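Side-chain contacts in tryptophan synthase alpha chain (Chlamydia trachomatis, PDB 6V82), which probably catalyses, as the alpha subunit of tryptophan synthase, the aldol cleavage of indoleglycerol phosphate to indole and glyceraldehyde 3-phosphate: residues L43-P48 against E74-I79; H63-A68 against A229-T234. All coordinates share one frame; numbering follows the deposited sequence.

Both contacts belong to one sector of the TIM barrel, their centres about 13 Å apart. Contact 1 joins the second strand to helix 73-84 behind it, and contact 2 links the inserted helix 57-68 to the short helix 229-236 that follows the last strand. They meet where Pro-48 lies against helix 57-68: its CA is 3.5 Å from ND1 of His-63, and its CG packs on Ala-66. The predicted proton acceptors Glu-44 and Asp-55 lie close by. Glu-44 lies on the strand of contact 1 without touching the helix, while Asp-55 is about 10 Å from Phe-47 and about 9 Å from Val-231 of contact 2, side chain to side chain.

Contact 1 (L43-P48 against E74-I79); sequences LELGFP and ETLLEI
Leu-45, Phe-47, Leu-76 and Ile-79 form a buried, wholly apolar contact between a barrel strand and its helix in the TIM-barrel fold. Strand 42-46 and strand 92-96 are parallel neighbours, and helix 73-84 lies in the crossover that joins them, so the contact is part of a beta-alpha-beta unit with helix 57-68 inserted ahead of the packing helix. Leu-45 leaves the strand toward the helix, its CG anti to the backbone N (chi1 -166°) and beside the carbonyl carbon. Of its two methyls CD2 is the one that reaches the helix: it is 4.1 Å from CD1 of Leu-76 and equally 4.1 Å from CG2 of Ile-79. The two leucine side chains run antiparallel alongside each other, whereas Ile-79 is crossed at a slant. Leu-76, which gives more surface to the contact than any other residue here, divides its branches between two partners. While CD1 serves Leu-45, CD2 reaches the ring of Phe-47, lying 3.5 Å from CD1 and 3.7 Å from CE1 of that phenylalanine. The two side chains cross at about a right angle, and the methyl approaches the ring obliquely, on the CD1-CE1 side. An extended first torsion (chi1 -160°) lets the phenylalanine ring reach the helix although its CB does not head there. Elsewhere, Tyr-108 of helix 106-115 touches Leu-76, and Thr-25 and Thr-28 of helix 25-37 touch Ile-79. Glu-44, a predicted proton acceptor, forms a salt bridge with Arg-205 through OE1 and a hydrogen bond with the hydroxyl of Tyr-173 through OE2, and has no part in this packing. Across the helix surface, CD1 of Leu-76 and CG2 of Ile-79 stand 5.3 Å apart, and CD2 of Leu-45 bridges them.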
loop_
_atom_site.group_PDB
_atom_site.type_symbol
_atom_site.label_atom_id
_atom_site.label_comp_id
_atom_site.label_asym_id
_atom_site.label_seq_id
_atom_site.Cartn_x
_atom_site.Cartn_y
_atom_site.Cartn_z
ATOM N N LEU A 43 -53.122 -15.504 -8.486
ATOM C CA LEU A 43 -51.726 -15.851 -8.705
ATOM C C LEU A 43 -50.906 -14.587 -8.916
ATOM O O LEU A 43 -51.279 -13.726 -9.716
ATOM C CB LEU A 43 -51.570 -16.778 -9.908
ATOM C CG LEU A 43 -51.980 -18.201 -9.580
ATOM C CD1 LEU A 43 -51.742 -19.105 -10.763
ATOM C CD2 LEU A 43 -51.229 -18.685 -8.341
ATOM N N GLU A 44 -49.802 -14.467 -8.183
ATOM C CA GLU A 44 -48.832 -13.406 -8.417
ATOM C C GLU A 44 -47.631 -14.060 -9.063
ATOM O O GLU A 44 -46.890 -14.798 -8.405
ATOM C CB GLU A 44 -48.443 -12.668 -7.144
ATOM C CG GLU A 44 -47.523 -11.477 -7.430
ATOM C CD GLU A 44 -47.643 -10.366 -6.388
ATOM O OE1 GLU A 44 -46.648 -10.108 -5.665
ATOM O OE2 GLU A 44 -48.739 -9.759 -6.293
ATOM N N LEU A 45 -47.453 -13.791 -10.349
ATOM C CA LEU A 45 -46.460 -14.454 -11.175
ATOM C C LEU A 45 -45.244 -13.538 -11.323
ATOM O O LEU A 45 -45.348 -12.431 -11.872
ATOM C CB LEU A 45 -47.081 -14.817 -12.524
ATOM C CG LEU A 45 -46.317 -15.793 -13.400
ATOM C CD1 LEU A 45 -46.135 -17.136 -12.691
ATOM C CD2 LEU A 45 -47.070 -15.963 -14.709
ATOM N N GLY A 46 -44.098 -13.983 -10.807
ATOM C CA GLY A 46 -42.907 -13.159 -10.842
ATOM C C GLY A 46 -42.160 -13.249 -12.158
ATOM O O GLY A 46 -41.792 -14.350 -12.593
ATOM N N PHE A 47 -41.984 -12.108 -12.819
ATOM C CA PHE A 47 -41.021 -11.969 -13.906
ATOM C C PHE A 47 -39.636 -11.917 -13.262
ATOM O O PHE A 47 -39.316 -10.933 -12.573
ATOM C CB PHE A 47 -41.324 -10.707 -14.734
ATOM C CG PHE A 47 -40.713 -10.698 -16.127
ATOM C CD1 PHE A 47 -41.359 -10.037 -17.173
ATOM C CD2 PHE A 47 -39.495 -11.312 -16.390
ATOM C CE1 PHE A 47 -40.810 -9.996 -18.467
ATOM C CE2 PHE A 47 -38.938 -11.283 -17.683
ATOM C CZ PHE A 47 -39.603 -10.622 -18.722
ATOM N N PRO A 48 -38.819 -12.958 -13.392
ATOM C CA PRO A 48 -37.535 -12.965 -12.692
ATOM C C PRO A 48 -36.597 -11.920 -13.270
ATOM O O PRO A 48 -36.499 -11.750 -14.488
ATOM C CB PRO A 48 -37.012 -14.385 -12.924
ATOM C CG PRO A 48 -37.705 -14.819 -14.161
ATOM C CD PRO A 48 -39.063 -14.216 -14.113
ATOM N N GLU A 74 -40.727 -14.198 -23.949
ATOM C CA GLU A 74 -41.561 -15.056 -24.780
ATOM C C GLU A 74 -42.068 -16.293 -24.040
ATOM O O GLU A 74 -43.247 -16.641 -24.178
ATOM C CB GLU A 74 -40.792 -15.477 -26.039
ATOM C CG GLU A 74 -40.571 -14.355 -27.058
ATOM C CD GLU A 74 -41.869 -13.699 -27.534
ATOM O OE1 GLU A 74 -42.807 -14.421 -27.961
ATOM O OE2 GLU A 74 -41.953 -12.454 -27.480
ATOM N N THR A 75 -41.216 -16.991 -23.263
ATOM C CA THR A 75 -41.728 -18.166 -22.562
ATOM C C THR A 75 -42.627 -17.777 -21.399
ATOM O O THR A 75 -43.439 -18.595 -20.958
ATOM C CB THR A 75 -40.607 -19.076 -22.048
ATOM O OG1 THR A 75 -39.916 -18.430 -20.972
ATOM C CG2 THR A 75 -39.633 -19.432 -23.146
ATOM N N LEU A 76 -42.497 -16.548 -20.898
ATOM C CA LEU A 76 -43.457 -16.039 -19.924
ATOM C C LEU A 76 -44.867 -16.016 -20.513
ATOM O O LEU A 76 -45.833 -16.398 -19.842
ATOM C CB LEU A 76 -43.032 -14.649 -19.454
ATOM C CG LEU A 76 -44.012 -13.887 -18.551
ATOM C CD1 LEU A 76 -44.148 -14.517 -17.167
ATOM C CD2 LEU A 76 -43.564 -12.451 -18.423
ATOM N N LEU A 77 -44.995 -15.607 -21.783
ATOM C CA LEU A 77 -46.278 -15.696 -22.471
ATOM C C LEU A 77 -46.752 -17.139 -22.570
ATOM O O LEU A 77 -47.938 -17.418 -22.360
ATOM C CB LEU A 77 -46.187 -15.063 -23.862
ATOM C CG LEU A 77 -45.956 -13.548 -23.878
ATOM C CD1 LEU A 77 -45.912 -13.045 -25.302
ATOM C CD2 LEU A 77 -47.030 -12.821 -23.088
ATOM N N GLU A 78 -45.846 -18.071 -22.900
ATOM C CA GLU A 78 -46.210 -19.490 -22.902
ATOM C C GLU A 78 -46.744 -19.925 -21.548
ATOM O O GLU A 78 -47.708 -20.697 -21.472
ATOM C CB GLU A 78 -45.010 -20.365 -23.219
ATOM C CG GLU A 78 -44.518 -20.399 -24.610
ATOM C CD GLU A 78 -43.457 -21.474 -24.744
ATOM O OE1 GLU A 78 -43.725 -22.629 -24.314
ATOM O OE2 GLU A 78 -42.350 -21.152 -25.237
ATOM N N ILE A 79 -46.082 -19.485 -20.471
ATOM C CA ILE A 79 -46.491 -19.872 -19.126
ATOM C C ILE A 79 -47.895 -19.363 -18.835
ATOM O O ILE A 79 -48.761 -20.113 -18.366
ATOM C CB ILE A 79 -45.485 -19.343 -18.093
ATOM C CG1 ILE A 79 -44.197 -20.152 -18.161
ATOM C CG2 ILE A 79 -46.100 -19.384 -16.696
ATOM C CD1 ILE A 79 -43.093 -19.539 -17.380
#

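Contact 2 (H63-A68 against A229-T234); sequences HDRALA and AFVHQT
Arg-65 reaches from helix 57-68 to Val-231 and Thr-234 of helix 229-236, a small, partly buried contact between two helices of the TIM barrel that are far apart in sequence. The first helix is inserted after the second strand; the other follows strand 223-226, the eighth, and in the TrpA family the short helix at this place presents its N-terminal end to the substrate phosphate. Arg-65 contributes most of the buried surface. Its CG lies anti to the carbonyl carbon (chi1 -73°), and after an extended second torsion the chain bends at chi3 (-55°), bringing the guanidinium to the neighbouring helix. There NH2 meets CG1 of Val-231 at 4.1 Å, with the methyl at the edge of the guanidinium and near its plane. The side chains run at a slant to each other, and the approach is one of packing, without a hydrogen bond. The polar partner of the same NH2 is OD2 of Asp-22, with which it forms a salt bridge; this probably holds the guanidinium beside the helix. Val-231, the buried member of the group, also touches Tyr-17 of strand 13-19, so it connects the helix to the barrel wall. Thr-234 comes up one turn further along, its OG1 4.4 Å from NH2 of Arg-65, a distance too long for more than loose contact. That hydroxyl is turned back into its own helix instead: OG1 of Thr-234 donates to O of Val-231 at 2.7 Å, in the carbonyl plane and on a lone pair, at a C=O...OG1 angle of 137°.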
loop_
_atom_site.group_PDB
_atom_site.type_symbol
_atom_site.label_atom_id
_atom_site.label_comp_id
_atom_site.label_asym_id
_atom_site.label_seq_id
_atom_site.Cartn_x
_atom_site.Cartn_y
_atom_site.Cartn_z
ATOM N N HIS A 63 -35.266 -16.277 -8.618
ATOM C CA HIS A 63 -35.048 -15.568 -9.875
ATOM C C HIS A 63 -33.795 -16.078 -10.593
ATOM O O HIS A 63 -33.813 -16.289 -11.813
ATOM C CB HIS A 63 -34.950 -14.063 -9.610
ATOM C CG HIS A 63 -36.258 -13.418 -9.264
ATOM N ND1 HIS A 63 -36.494 -12.072 -9.453
ATOM C CD2 HIS A 63 -37.405 -13.931 -8.758
ATOM C CE1 HIS A 63 -37.729 -11.784 -9.081
ATOM N NE2 HIS A 63 -38.302 -12.894 -8.649
ATOM N N ASP A 64 -32.700 -16.294 -9.852
ATOM C CA ASP A 64 -31.489 -16.843 -10.461
ATOM C C ASP A 64 -31.783 -18.165 -11.166
ATOM O O ASP A 64 -31.341 -18.381 -12.300
ATOM C CB ASP A 64 -30.377 -17.039 -9.418
ATOM C CG ASP A 64 -29.859 -15.716 -8.824
ATOM O OD1 ASP A 64 -30.314 -14.632 -9.265
ATOM O OD2 ASP A 64 -28.993 -15.767 -7.902
ATOM N N ARG A 65 -32.543 -19.060 -10.509
ATOM C CA ARG A 65 -32.842 -20.360 -11.108
ATOM C C ARG A 65 -33.659 -20.207 -12.388
ATOM O O ARG A 65 -33.380 -20.861 -13.396
ATOM C CB ARG A 65 -33.584 -21.262 -10.115
ATOM C CG ARG A 65 -32.735 -21.821 -8.982
ATOM C CD ARG A 65 -33.466 -22.920 -8.218
ATOM N NE ARG A 65 -34.765 -22.469 -7.724
ATOM C CZ ARG A 65 -34.980 -22.012 -6.492
ATOM N NH1 ARG A 65 -33.980 -21.948 -5.611
ATOM N NH2 ARG A 65 -36.199 -21.615 -6.141
ATOM N N ALA A 66 -34.671 -19.340 -12.362
ATOM C CA ALA A 66 -35.548 -19.189 -13.513
ATOM C C ALA A 66 -34.779 -18.673 -14.728
ATOM O O ALA A 66 -34.992 -19.146 -15.852
ATOM C CB ALA A 66 -36.705 -18.262 -13.145
ATOM N N LEU A 67 -33.859 -17.725 -14.519
ATOM C CA LEU A 67 -33.094 -17.167 -15.631
ATOM C C LEU A 67 -32.014 -18.124 -16.129
ATOM O O LEU A 67 -31.689 -18.123 -17.321
ATOM C CB LEU A 67 -32.480 -15.825 -15.221
ATOM C CG LEU A 67 -33.529 -14.702 -15.131
ATOM C CD1 LEU A 67 -32.920 -13.419 -14.576
ATOM C CD2 LEU A 67 -34.155 -14.440 -16.500
ATOM N N ALA A 68 -31.444 -18.945 -15.248
ATOM C CA ALA A 68 -30.534 -19.979 -15.711
ATOM C C ALA A 68 -31.262 -21.083 -16.465
ATOM O O ALA A 68 -30.629 -21.813 -17.231
ATOM C CB ALA A 68 -29.751 -20.565 -14.535
ATOM N N ALA A 229 -43.535 -18.974 0.976
ATOM C CA ALA A 229 -43.711 -20.372 1.377
ATOM C C ALA A 229 -43.759 -21.312 0.175
ATOM O O ALA A 229 -43.103 -22.360 0.181
ATOM C CB ALA A 229 -44.970 -20.524 2.234
ATOM N N PHE A 230 -44.515 -20.945 -0.869
ATOM C CA PHE A 230 -44.649 -21.799 -2.048
ATOM C C PHE A 230 -43.310 -21.980 -2.755
ATOM O O PHE A 230 -42.916 -23.106 -3.083
ATOM C CB PHE A 230 -45.689 -21.213 -3.006
ATOM C CG PHE A 230 -47.093 -21.201 -2.451
ATOM C CD1 PHE A 230 -47.598 -22.302 -1.776
ATOM C CD2 PHE A 230 -47.904 -20.083 -2.599
ATOM C CE1 PHE A 230 -48.891 -22.290 -1.264
ATOM C CE2 PHE A 230 -49.195 -20.066 -2.090
ATOM C CZ PHE A 230 -49.688 -21.170 -1.418
ATOM N N VAL A 231 -42.597 -20.877 -3.003
ATOM C CA VAL A 231 -41.284 -20.961 -3.640
ATOM C C VAL A 231 -40.356 -21.846 -2.816
ATOM O O VAL A 231 -39.687 -22.747 -3.340
ATOM C CB VAL A 231 -40.692 -19.552 -3.838
ATOM C CG1 VAL A 231 -39.200 -19.623 -4.167
ATOM C CG2 VAL A 231 -41.447 -18.813 -4.927
ATOM N N HIS A 232 -40.317 -21.610 -1.509
ATOM C CA HIS A 232 -39.448 -22.397 -0.645
ATOM C C HIS A 232 -39.806 -23.877 -0.708
ATOM O O HIS A 232 -38.921 -24.741 -0.692
ATOM C CB HIS A 232 -39.539 -21.874 0.784
ATOM C CG HIS A 232 -38.785 -22.696 1.772
ATOM N ND1 HIS A 232 -37.457 -22.474 2.062
ATOM C CD2 HIS A 232 -39.169 -23.745 2.536
ATOM C CE1 HIS A 232 -37.054 -23.348 2.966
ATOM N NE2 HIS A 232 -38.075 -24.132 3.270
ATOM N N GLN A 233 -41.100 -24.188 -0.803
ATOM C CA GLN A 233 -41.521 -25.581 -0.863
ATOM C C GLN A 233 -41.032 -26.264 -2.139
ATOM O O GLN A 233 -40.686 -27.452 -2.105
ATOM C CB GLN A 233 -43.047 -25.671 -0.731
ATOM C CG GLN A 233 -43.629 -27.071 -0.885
ATOM C CD GLN A 233 -42.960 -28.106 0.021
ATOM O OE1 GLN A 233 -42.478 -27.786 1.108
ATOM N NE2 GLN A 233 -42.927 -29.356 -0.433
ATOM N N THR A 234 -40.962 -25.542 -3.263
ATOM C CA THR A 234 -40.456 -26.181 -4.472
ATOM C C THR A 234 -38.996 -26.584 -4.313
ATOM O O THR A 234 -38.527 -27.470 -5.031
ATOM C CB THR A 234 -40.635 -25.279 -5.710
ATOM O OG1 THR A 234 -39.738 -24.165 -5.657
ATOM C CG2 THR A 234 -42.079 -24.767 -5.827
#